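Local coordinates for CRISPR-associated endonuclease Cas9 (Campylobacter jejuni subsp. jejuni serotype O:2, PDB 5X2H), which cleaves both strands of invading DNA matched by its guide RNA, using RuvC-like and HNH nuclease domains, as part of bacterial adaptive immunity, at residues Phe82-Glu87 against Asp123-Ile128; Glu109-Ala114 against Lys211-Lys216; Ala377-Asp382 against Asn386-Leu391; Leu663-Ile668 against Pro711-Ala716. All coordinates share one frame; numbering follows the deposited sequence.

How the contacts relate
From the N terminus, contact 1 comes first, folding the end of helix 51-82 and the loop after it onto helix 121-133. Before that loop is closed, contact 2 opens on helix 107-113 and reaches forward to helix 203-219, so the two contacts cross along the chain. They also touch, F124 CE1 lying 3.6 Å from I213 CG2, so the two form one continuous packed region. Contact 3 follows in series and closes a very short loop between two successive helices, 371-379 and 385-391. Last, contact 4 joins helix 655-665 to strand 713-714, its centre about 64 Å from that of contact 3 and across the chain's centre.

Contact 1 (Phe82-Glu87 against Asp123-Ile128); sequences FKLNYE and DFARVI
F82 meets F124 through ring atoms alone: F82 CZ comes to 3.7 Å from F124 CD2, and the two side chains cross at about a right angle. F124 lies at the edge of the F82 ring, near its plane, and so does the backbone N of A125, 4.2 Å from F82 CE2. The methyl of A125 lies near both F82 and L84, its CB 4.5 Å from F82 CD2 and 4.3 Å from L84 CD1. No hydrogen bond links the two segments; the join is apolar.

F82 stands at the end of helix 51-82, the arginine-rich bridge helix of Cas9, and the contact shows how that helix passes into the helical recognition lobe. K83 ends the helical run with a left-handed backbone conformation (phi 59°), after which the extended chain brings L84 back to helix 121-133 beside F82. On that helix, with CG opposite the backbone N (chi1 -160°), the F124 ring is placed where F82 CZ meets it, and I128, one turn on, lays CD1 over the centre of the F124 ring, 4.0 Å above its plane.

Further out, aromatic rings gather round the pair: F222 meets both phenylalanines, F228 meets F82, and F214 of helix 203-219 makes an edge-to-face contact with F124. The carbonyl O of F82 accepts a hydrogen bond from K121 NZ, just ahead of 123-128. Farther along the loop, Y86 stacks on H76 of the bridge helix and packs on a phosphate of the bound RNA.

Contact 2 (Glu109-Ala114 against Lys211-Lys216); sequences ELRFRA and KLIFKK
I213 is the residue of 211-216 that meets both R111 and A114, where helix 203-219 packs against the end of helix 107-113 in the helical recognition lobe of Cas9. The backbones come close, CA of I213 lying 5.9 Å from CA of A114, because only a methyl group stands between them on the A114 side. Both branches of the isoleucine bear on that methyl. CG2, opposite the backbone N with CG1 beside it (chi1 -70°), approaches A114 CB to 3.8 Å, and CG1 follows at 4.1 Å. Its outer methyl CD1 continues to the aliphatic part of R111, 4.2 Å from CG.

The arginine thus lends its carbon chain to the interface and takes its charge onward: NE forms a salt bridge with E209 OE1, one turn before I213 on the partner helix, and NH1 makes a weak hydrogen bond to H130 ND1.

One turn beyond I213, K216 starts out toward 109-114 but bends at chi2 (-91°), which carries its ammonium end off. Its contact is therefore made at the root. The carbonyl O of A114, hydrogen-bonded by Q217 NE2, lies 3.5 Å from K216 CB.

Contact 3 (Ala377-Asp382 against Asn386-Leu391); sequences ALAKYD and NQIDSL
The backbones of L378 and I388 approach to 6.3 Å between CA atoms, helix 371-379 ending on one side while helix 385-391 lies against it after a brief connecting loop. L378 is the main side chain on the first helix. Its CD1 methyl is set against the second helix between two neighbours, 3.7 Å from the carbonyl O of I388 and 3.8 Å from L391 CB, while its CD2 reaches L391 CD1. The two leucine side chains meet at a slant.

I388 answers with both of its arms. CG2, which lies opposite the backbone N when chi1 is -65°, faces CB and CD1 of L378. The longer arm goes the other way along the first helix, where CD1 rests on the backbone of A379, 3.8 Å from CA. A379 lies at the solvent-facing end of the contact, whereas L378, I388 and L391 are buried. Nothing polar bridges the segments.

Polar bonds instead fasten each segment to itself. Y381 N reaches back to L378 O at 2.9 Å as the first helix unwinds. On the second, N386 O takes two donors, S390 N and S390 OG, the hydroxyl modelled so close that the exact length of its bond is doubtful. Just before it, N384 OD1 receives a hydrogen bond from Q387 N.

Around the leucines, I361 of helix 355-367 touches L378, and Y341 and F344 of helix 336-344 touch L391. Two successive helices packed across a short loop make a helix-loop-helix unit, consistent with the mainly helical build of the Cas9 recognition lobe.

Contact 4 (Leu663-Ile668 against Pro711-Ala716); sequences LELGKI and PNKAVA
L665 and K713 cross at about a right angle, aliphatic carbon against aliphatic carbon, where the last turn of helix 655-665 in the wedge domain comes up to the short strand 713-714. That strand pairs with 727-728 in a two-stranded antiparallel ribbon.

The lysine is stretched: with CG opposite its carbonyl carbon (chi1 -70°) and the chain fully extended beyond CG, it runs straight past the helix end and offers its middle to the leucine. L665 CD2 touches it at CD, 4.1 Å away, and the leucine also packs on I723 and W726.

E664 leaves its helix with chi1 at -149°, away from the usual staggered positions, and swings its carboxylate round toward the lysine tip. The approach stops short of a salt bridge, so any attraction there is probably loose on this surface-lying side.

The helix ends after L665 at G666, which takes a left-handed conformation (phi 88°) that glycine adopts readily. The next residue, K667, turns to the nucleic acid, outside the two segments, its NZ making a salt bridge with a phosphate of the bound DNA. Back at the lysine tip, K713 NZ lies 4.5 Å from E664 OE2.

Contact 1 (Phe82-Glu87 against Asp123-Ile128)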
# COMPACT_ATOMS: atom_id res chain seq x y z
N PHE A 82 15.71 18.78 37.50
CA PHE A 82 16.47 18.14 38.55
C PHE A 82 17.94 18.54 38.56
O PHE A 82 18.69 18.07 39.42
CB PHE A 82 16.36 16.61 38.43
CG PHE A 82 14.97 16.09 38.66
CD1 PHE A 82 14.00 16.89 39.26
CD2 PHE A 82 14.63 14.80 38.29
CE1 PHE A 82 12.72 16.41 39.47
CE2 PHE A 82 13.35 14.31 38.50
CZ PHE A 82 12.40 15.12 39.09
N LYS A 83 18.37 19.39 37.62
CA LYS A 83 19.76 19.82 37.50
C LYS A 83 20.68 18.62 37.27
O LYS A 83 21.80 18.55 37.79
CB LYS A 83 20.21 20.62 38.72
N LEU A 84 20.20 17.66 36.48
CA LEU A 84 20.98 16.49 36.09
C LEU A 84 21.60 16.74 34.72
O LEU A 84 21.39 17.78 34.08
CB LEU A 84 20.10 15.24 36.09
CG LEU A 84 19.47 14.89 37.44
CD1 LEU A 84 18.50 13.73 37.30
CD2 LEU A 84 20.55 14.56 38.46
N ASN A 85 22.37 15.76 34.25
CA ASN A 85 23.09 15.87 32.99
C ASN A 85 22.30 15.17 31.90
O ASN A 85 22.03 13.96 32.00
CB ASN A 85 24.49 15.27 33.10
CG ASN A 85 25.56 16.17 32.52
OD1 ASN A 85 26.10 17.04 33.20
ND2 ASN A 85 25.86 15.97 31.24
N TYR A 86 21.92 15.92 30.86
CA TYR A 86 21.17 15.33 29.75
C TYR A 86 21.99 14.25 29.06
O TYR A 86 21.44 13.21 28.67
CB TYR A 86 20.77 16.42 28.76
CG TYR A 86 20.08 15.92 27.51
CD1 TYR A 86 18.71 15.70 27.48
CD2 TYR A 86 20.81 15.68 26.34
CE1 TYR A 86 18.08 15.25 26.34
CE2 TYR A 86 20.18 15.22 25.19
CZ TYR A 86 18.82 15.01 25.20
OH TYR A 86 18.19 14.57 24.06
N GLU A 87 23.29 14.47 28.91
CA GLU A 87 24.15 13.49 28.24
C GLU A 87 24.23 12.17 29.01
O GLU A 87 24.55 11.14 28.41
CB GLU A 87 25.55 14.07 28.05
N ASP A 123 16.06 8.43 40.94
CA ASP A 123 15.04 7.39 40.89
C ASP A 123 13.79 7.89 40.18
O ASP A 123 13.24 7.20 39.31
CB ASP A 123 14.70 6.92 42.30
CG ASP A 123 15.87 6.25 42.99
OD1 ASP A 123 16.70 5.63 42.29
OD2 ASP A 123 15.96 6.35 44.24
N PHE A 124 13.32 9.08 40.54
CA PHE A 124 12.15 9.65 39.88
C PHE A 124 12.40 9.84 38.39
O PHE A 124 11.47 9.70 37.58
CB PHE A 124 11.78 10.98 40.53
CG PHE A 124 10.36 11.42 40.27
CD1 PHE A 124 9.42 10.52 39.79
CD2 PHE A 124 9.97 12.73 40.49
CE1 PHE A 124 8.12 10.92 39.54
CE2 PHE A 124 8.67 13.14 40.24
CZ PHE A 124 7.75 12.23 39.77
N ALA A 125 13.64 10.14 38.01
CA ALA A 125 13.97 10.32 36.60
C ALA A 125 13.75 9.03 35.82
O ALA A 125 13.15 9.04 34.73
CB ALA A 125 15.41 10.80 36.45
N ARG A 126 14.23 7.90 36.36
CA ARG A 126 14.07 6.63 35.66
C ARG A 126 12.62 6.15 35.69
O ARG A 126 12.19 5.46 34.76
CB ARG A 126 15.01 5.59 36.27
CG ARG A 126 16.47 5.83 35.92
CD ARG A 126 17.41 4.85 36.60
NE ARG A 126 16.87 3.49 36.62
CZ ARG A 126 16.71 2.77 37.72
NH1 ARG A 126 17.08 3.25 38.90
NH2 ARG A 126 16.20 1.55 37.64
N VAL A 127 11.87 6.51 36.72
CA VAL A 127 10.46 6.15 36.78
C VAL A 127 9.69 6.83 35.65
O VAL A 127 8.92 6.18 34.92
CB VAL A 127 9.86 6.50 38.15
CG1 VAL A 127 8.34 6.50 38.08
CG2 VAL A 127 10.34 5.52 39.21
N ILE A 128 9.89 8.14 35.48
CA ILE A 128 9.20 8.88 34.43
C ILE A 128 9.53 8.30 33.06
O ILE A 128 8.65 8.08 32.23
CB ILE A 128 9.56 10.37 34.51
CG1 ILE A 128 9.01 10.99 35.80
CG2 ILE A 128 9.05 11.11 33.28
CD1 ILE A 128 9.45 12.42 36.02

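Contact 2 (Glu109-Ala114 against Lys211-Lys216)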
# COMPACT_ATOMS: atom_id res chain seq x y z
N GLU A 109 10.30 -1.74 41.09
CA GLU A 109 10.45 -1.53 42.53
C GLU A 109 10.45 -0.04 42.87
O GLU A 109 9.88 0.37 43.89
CB GLU A 109 11.74 -2.18 43.03
CG GLU A 109 11.99 -1.96 44.52
CD GLU A 109 13.04 -2.89 45.09
OE1 GLU A 109 13.79 -3.50 44.31
OE2 GLU A 109 13.11 -3.00 46.33
N LEU A 110 11.07 0.78 42.02
CA LEU A 110 11.06 2.22 42.25
C LEU A 110 9.64 2.77 42.20
O LEU A 110 9.28 3.66 42.99
CB LEU A 110 11.93 2.93 41.22
CG LEU A 110 13.44 2.71 41.31
CD1 LEU A 110 14.15 3.58 40.28
CD2 LEU A 110 13.95 3.01 42.71
N ARG A 111 8.81 2.24 41.30
CA ARG A 111 7.43 2.70 41.19
C ARG A 111 6.57 2.23 42.36
O ARG A 111 5.53 2.84 42.64
CB ARG A 111 6.82 2.24 39.87
CG ARG A 111 7.29 3.05 38.67
CD ARG A 111 7.13 2.29 37.36
NE ARG A 111 5.73 2.01 37.05
CZ ARG A 111 5.33 1.33 35.98
NH1 ARG A 111 6.23 0.86 35.12
NH2 ARG A 111 4.04 1.11 35.77
N PHE A 112 6.97 1.16 43.05
CA PHE A 112 6.26 0.77 44.27
C PHE A 112 6.69 1.64 45.45
O PHE A 112 5.84 2.04 46.26
CB PHE A 112 6.50 -0.70 44.59
CG PHE A 112 5.95 -1.12 45.92
CD1 PHE A 112 4.58 -1.14 46.15
CD2 PHE A 112 6.80 -1.49 46.96
CE1 PHE A 112 4.07 -1.52 47.38
CE2 PHE A 112 6.29 -1.87 48.19
CZ PHE A 112 4.93 -1.88 48.40
N ARG A 113 7.99 1.94 45.57
CA ARG A 113 8.46 2.81 46.64
C ARG A 113 7.80 4.18 46.56
O ARG A 113 7.52 4.81 47.59
CB ARG A 113 9.97 2.97 46.57
CG ARG A 113 10.78 1.72 46.82
CD ARG A 113 12.26 2.07 46.73
NE ARG A 113 13.13 0.91 46.92
CZ ARG A 113 14.45 0.96 46.80
NH1 ARG A 113 15.04 2.10 46.48
NH2 ARG A 113 15.17 -0.14 46.99
N ALA A 114 7.55 4.67 45.34
CA ALA A 114 6.99 6.00 45.15
C ALA A 114 5.65 6.17 45.83
O ALA A 114 5.24 7.31 46.10
CB ALA A 114 6.86 6.31 43.66
N LYS A 211 0.33 10.40 37.55
CA LYS A 211 -0.31 11.45 38.33
C LYS A 211 -0.27 11.14 39.82
O LYS A 211 -0.04 12.03 40.64
CB LYS A 211 -1.76 11.65 37.87
CG LYS A 211 -1.90 12.25 36.48
CD LYS A 211 -3.37 12.47 36.13
CE LYS A 211 -3.52 13.11 34.76
NZ LYS A 211 -4.95 13.26 34.37
N LEU A 212 -0.50 9.88 40.18
CA LEU A 212 -0.47 9.49 41.59
C LEU A 212 0.94 9.59 42.16
O LEU A 212 1.12 10.01 43.31
CB LEU A 212 -1.02 8.07 41.75
CG LEU A 212 -0.96 7.47 43.15
CD1 LEU A 212 -1.86 8.23 44.11
CD2 LEU A 212 -1.32 5.99 43.12
N ILE A 213 1.94 9.20 41.37
CA ILE A 213 3.32 9.26 41.85
C ILE A 213 3.74 10.69 42.13
O ILE A 213 4.40 10.98 43.13
CB ILE A 213 4.26 8.57 40.84
CG1 ILE A 213 4.02 7.06 40.83
CG2 ILE A 213 5.71 8.88 41.17
CD1 ILE A 213 4.84 6.31 39.80
N PHE A 214 3.37 11.62 41.24
CA PHE A 214 3.66 13.03 41.48
C PHE A 214 3.01 13.51 42.77
O PHE A 214 3.65 14.16 43.60
CB PHE A 214 3.18 13.88 40.29
CG PHE A 214 4.26 14.17 39.28
CD1 PHE A 214 5.20 15.15 39.53
CD2 PHE A 214 4.32 13.47 38.09
CE1 PHE A 214 6.19 15.43 38.61
CE2 PHE A 214 5.31 13.75 37.16
CZ PHE A 214 6.25 14.73 37.42
N LYS A 215 1.73 13.18 42.96
CA LYS A 215 1.01 13.62 44.16
C LYS A 215 1.61 13.00 45.42
O LYS A 215 1.73 13.67 46.45
CB LYS A 215 -0.47 13.26 44.03
CG LYS A 215 -1.28 13.50 45.29
CD LYS A 215 -2.31 12.39 45.48
CE LYS A 215 -3.74 12.91 45.38
NZ LYS A 215 -4.20 13.52 46.66
N LYS A 216 1.98 11.72 45.36
CA LYS A 216 2.55 11.06 46.54
C LYS A 216 3.94 11.59 46.84
O LYS A 216 4.29 11.80 48.01
CB LYS A 216 2.58 9.55 46.33
CG LYS A 216 1.20 8.90 46.38
CD LYS A 216 0.83 8.46 47.80
CE LYS A 216 -0.68 8.45 47.99
NZ LYS A 216 -1.09 7.69 49.20

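Contact 3 (Ala377-Asp382 against Asn386-Leu391)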
# COMPACT_ATOMS: atom_id res chain seq x y z
N ALA A 377 -10.29 26.84 13.57
CA ALA A 377 -11.02 27.01 12.32
C ALA A 377 -12.44 27.49 12.57
O ALA A 377 -12.94 28.37 11.86
CB ALA A 377 -11.02 25.70 11.53
N LEU A 378 -13.11 26.93 13.59
CA LEU A 378 -14.45 27.38 13.93
C LEU A 378 -14.45 28.82 14.43
O LEU A 378 -15.41 29.56 14.20
CB LEU A 378 -15.07 26.45 14.98
CG LEU A 378 -15.26 24.96 14.66
CD1 LEU A 378 -15.51 24.14 15.92
CD2 LEU A 378 -16.39 24.74 13.67
N ALA A 379 -13.36 29.25 15.08
CA ALA A 379 -13.30 30.58 15.68
C ALA A 379 -13.39 31.70 14.65
O ALA A 379 -13.87 32.79 14.97
CB ALA A 379 -12.02 30.72 16.50
N LYS A 380 -12.97 31.44 13.41
CA LYS A 380 -13.13 32.41 12.33
C LYS A 380 -14.59 32.68 11.97
O LYS A 380 -14.85 33.52 11.10
CB LYS A 380 -12.38 31.94 11.08
N TYR A 381 -15.55 32.01 12.61
CA TYR A 381 -16.96 32.21 12.33
C TYR A 381 -17.66 32.77 13.56
O TYR A 381 -17.29 32.49 14.70
CB TYR A 381 -17.65 30.91 11.89
CG TYR A 381 -17.11 30.33 10.60
CD1 TYR A 381 -16.73 31.16 9.56
CD2 TYR A 381 -16.97 28.96 10.44
CE1 TYR A 381 -16.23 30.63 8.38
CE2 TYR A 381 -16.48 28.42 9.27
CZ TYR A 381 -16.11 29.26 8.24
OH TYR A 381 -15.61 28.75 7.07
N ASP A 382 -18.70 33.58 13.32
CA ASP A 382 -19.44 34.20 14.41
C ASP A 382 -20.18 33.16 15.24
O ASP A 382 -21.35 32.85 14.95
CB ASP A 382 -20.42 35.24 13.87
N ASN A 386 -19.13 28.54 23.86
CA ASN A 386 -19.91 27.35 24.17
C ASN A 386 -20.27 26.57 22.90
O ASN A 386 -20.29 25.34 22.92
CB ASN A 386 -21.18 27.73 24.93
N GLN A 387 -20.55 27.28 21.80
CA GLN A 387 -20.83 26.61 20.54
C GLN A 387 -19.57 25.96 19.97
O GLN A 387 -19.62 24.84 19.45
CB GLN A 387 -21.42 27.60 19.53
CG GLN A 387 -22.84 28.09 19.84
CD GLN A 387 -23.20 29.33 19.03
OE1 GLN A 387 -22.44 30.29 18.98
NE2 GLN A 387 -24.36 29.30 18.39
N ILE A 388 -18.44 26.67 20.04
CA ILE A 388 -17.20 26.16 19.44
C ILE A 388 -16.76 24.88 20.12
O ILE A 388 -16.40 23.89 19.47
CB ILE A 388 -16.10 27.24 19.49
CG1 ILE A 388 -16.49 28.43 18.61
CG2 ILE A 388 -14.76 26.66 19.06
CD1 ILE A 388 -15.45 29.52 18.57
N ASP A 389 -16.78 24.86 21.46
CA ASP A 389 -16.46 23.64 22.19
C ASP A 389 -17.45 22.54 21.87
O ASP A 389 -17.08 21.36 21.79
CB ASP A 389 -16.44 23.93 23.70
CG ASP A 389 -15.45 25.02 24.07
OD1 ASP A 389 -14.69 25.47 23.19
OD2 ASP A 389 -15.44 25.43 25.25
N SER A 390 -18.72 22.89 21.68
CA SER A 390 -19.73 21.90 21.34
C SER A 390 -19.48 21.33 19.94
O SER A 390 -19.49 20.10 19.75
CB SER A 390 -21.13 22.51 21.42
OG SER A 390 -21.36 23.08 22.70
N LEU A 391 -19.26 22.20 18.96
CA LEU A 391 -19.00 21.74 17.60
C LEU A 391 -17.68 21.00 17.48
O LEU A 391 -17.52 20.20 16.55
CB LEU A 391 -19.03 22.92 16.63
CG LEU A 391 -20.34 23.70 16.48
CD1 LEU A 391 -20.20 24.78 15.42
CD2 LEU A 391 -21.49 22.76 16.14

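Contact 4 (Leu663-Ile668 against Pro711-Ala716)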
# COMPACT_ATOMS: atom_id res chain seq x y z
N LEU A 663 32.64 -8.14 4.81
CA LEU A 663 32.15 -6.78 4.94
C LEU A 663 32.80 -5.86 3.91
O LEU A 663 32.13 -4.99 3.34
CB LEU A 663 32.41 -6.26 6.36
CG LEU A 663 31.49 -6.83 7.44
CD1 LEU A 663 31.96 -6.42 8.83
CD2 LEU A 663 30.05 -6.38 7.19
N GLU A 664 34.09 -6.05 3.65
CA GLU A 664 34.78 -5.20 2.69
C GLU A 664 34.32 -5.45 1.26
O GLU A 664 34.43 -4.56 0.42
CB GLU A 664 36.29 -5.40 2.79
CG GLU A 664 37.08 -4.14 2.45
CD GLU A 664 38.49 -4.43 1.97
OE1 GLU A 664 39.16 -5.30 2.56
OE2 GLU A 664 38.91 -3.77 1.00
N LEU A 665 33.78 -6.64 0.98
CA LEU A 665 33.34 -6.99 -0.36
C LEU A 665 31.85 -6.77 -0.58
O LEU A 665 31.39 -6.81 -1.73
CB LEU A 665 33.68 -8.45 -0.67
CG LEU A 665 35.16 -8.77 -0.82
CD1 LEU A 665 35.39 -10.28 -0.82
CD2 LEU A 665 35.71 -8.15 -2.10
N GLY A 666 31.08 -6.54 0.48
CA GLY A 666 29.65 -6.36 0.36
C GLY A 666 28.84 -7.64 0.42
O GLY A 666 27.64 -7.59 0.15
N LYS A 667 29.46 -8.77 0.76
CA LYS A 667 28.71 -10.01 0.91
C LYS A 667 27.78 -9.95 2.12
O LYS A 667 26.77 -10.66 2.16
CB LYS A 667 29.67 -11.20 1.04
CG LYS A 667 30.54 -11.42 -0.19
CD LYS A 667 31.61 -12.46 0.06
CE LYS A 667 31.00 -13.80 0.46
NZ LYS A 667 30.18 -14.38 -0.63
N ILE A 668 28.12 -9.12 3.10
CA ILE A 668 27.25 -8.79 4.22
C ILE A 668 27.44 -7.32 4.54
O ILE A 668 28.44 -6.70 4.15
CB ILE A 668 27.53 -9.64 5.48
CG1 ILE A 668 29.03 -9.64 5.80
CG2 ILE A 668 26.99 -11.05 5.31
CD1 ILE A 668 29.39 -10.35 7.10
N PRO A 711 30.15 -0.73 -7.03
CA PRO A 711 31.19 -1.74 -6.82
C PRO A 711 31.97 -1.99 -8.10
O PRO A 711 31.46 -1.83 -9.21
CB PRO A 711 30.41 -2.98 -6.38
CG PRO A 711 29.06 -2.46 -5.95
CD PRO A 711 28.80 -1.26 -6.79
N ASN A 712 33.24 -2.38 -7.94
CA ASN A 712 34.11 -2.57 -9.09
C ASN A 712 34.95 -3.84 -9.00
O ASN A 712 35.99 -3.95 -9.67
CB ASN A 712 35.04 -1.35 -9.26
CG ASN A 712 35.57 -1.21 -10.67
OD1 ASN A 712 34.87 -1.52 -11.64
ND2 ASN A 712 36.81 -0.76 -10.80
N LYS A 713 34.53 -4.82 -8.20
CA LYS A 713 35.26 -6.07 -8.05
C LYS A 713 34.37 -7.23 -8.47
O LYS A 713 33.24 -7.35 -7.98
CB LYS A 713 35.75 -6.25 -6.61
CG LYS A 713 36.87 -5.30 -6.22
CD LYS A 713 37.45 -5.64 -4.86
CE LYS A 713 38.66 -4.78 -4.54
NZ LYS A 713 39.28 -5.17 -3.25
N ALA A 714 34.88 -8.07 -9.36
CA ALA A 714 34.14 -9.22 -9.84
C ALA A 714 34.34 -10.41 -8.91
O ALA A 714 35.40 -10.59 -8.32
CB ALA A 714 34.57 -9.59 -11.26
N VAL A 715 33.29 -11.23 -8.80
CA VAL A 715 33.32 -12.37 -7.89
C VAL A 715 34.31 -13.41 -8.38
O VAL A 715 34.38 -13.72 -9.58
CB VAL A 715 31.91 -12.97 -7.75
CG1 VAL A 715 31.94 -14.17 -6.80
CG2 VAL A 715 30.93 -11.92 -7.25
N ALA A 716 35.08 -13.96 -7.45
CA ALA A 716 35.95 -15.10 -7.70
C ALA A 716 35.51 -16.25 -6.81
O ALA A 716 35.12 -16.04 -5.66
CB ALA A 716 37.42 -14.75 -7.42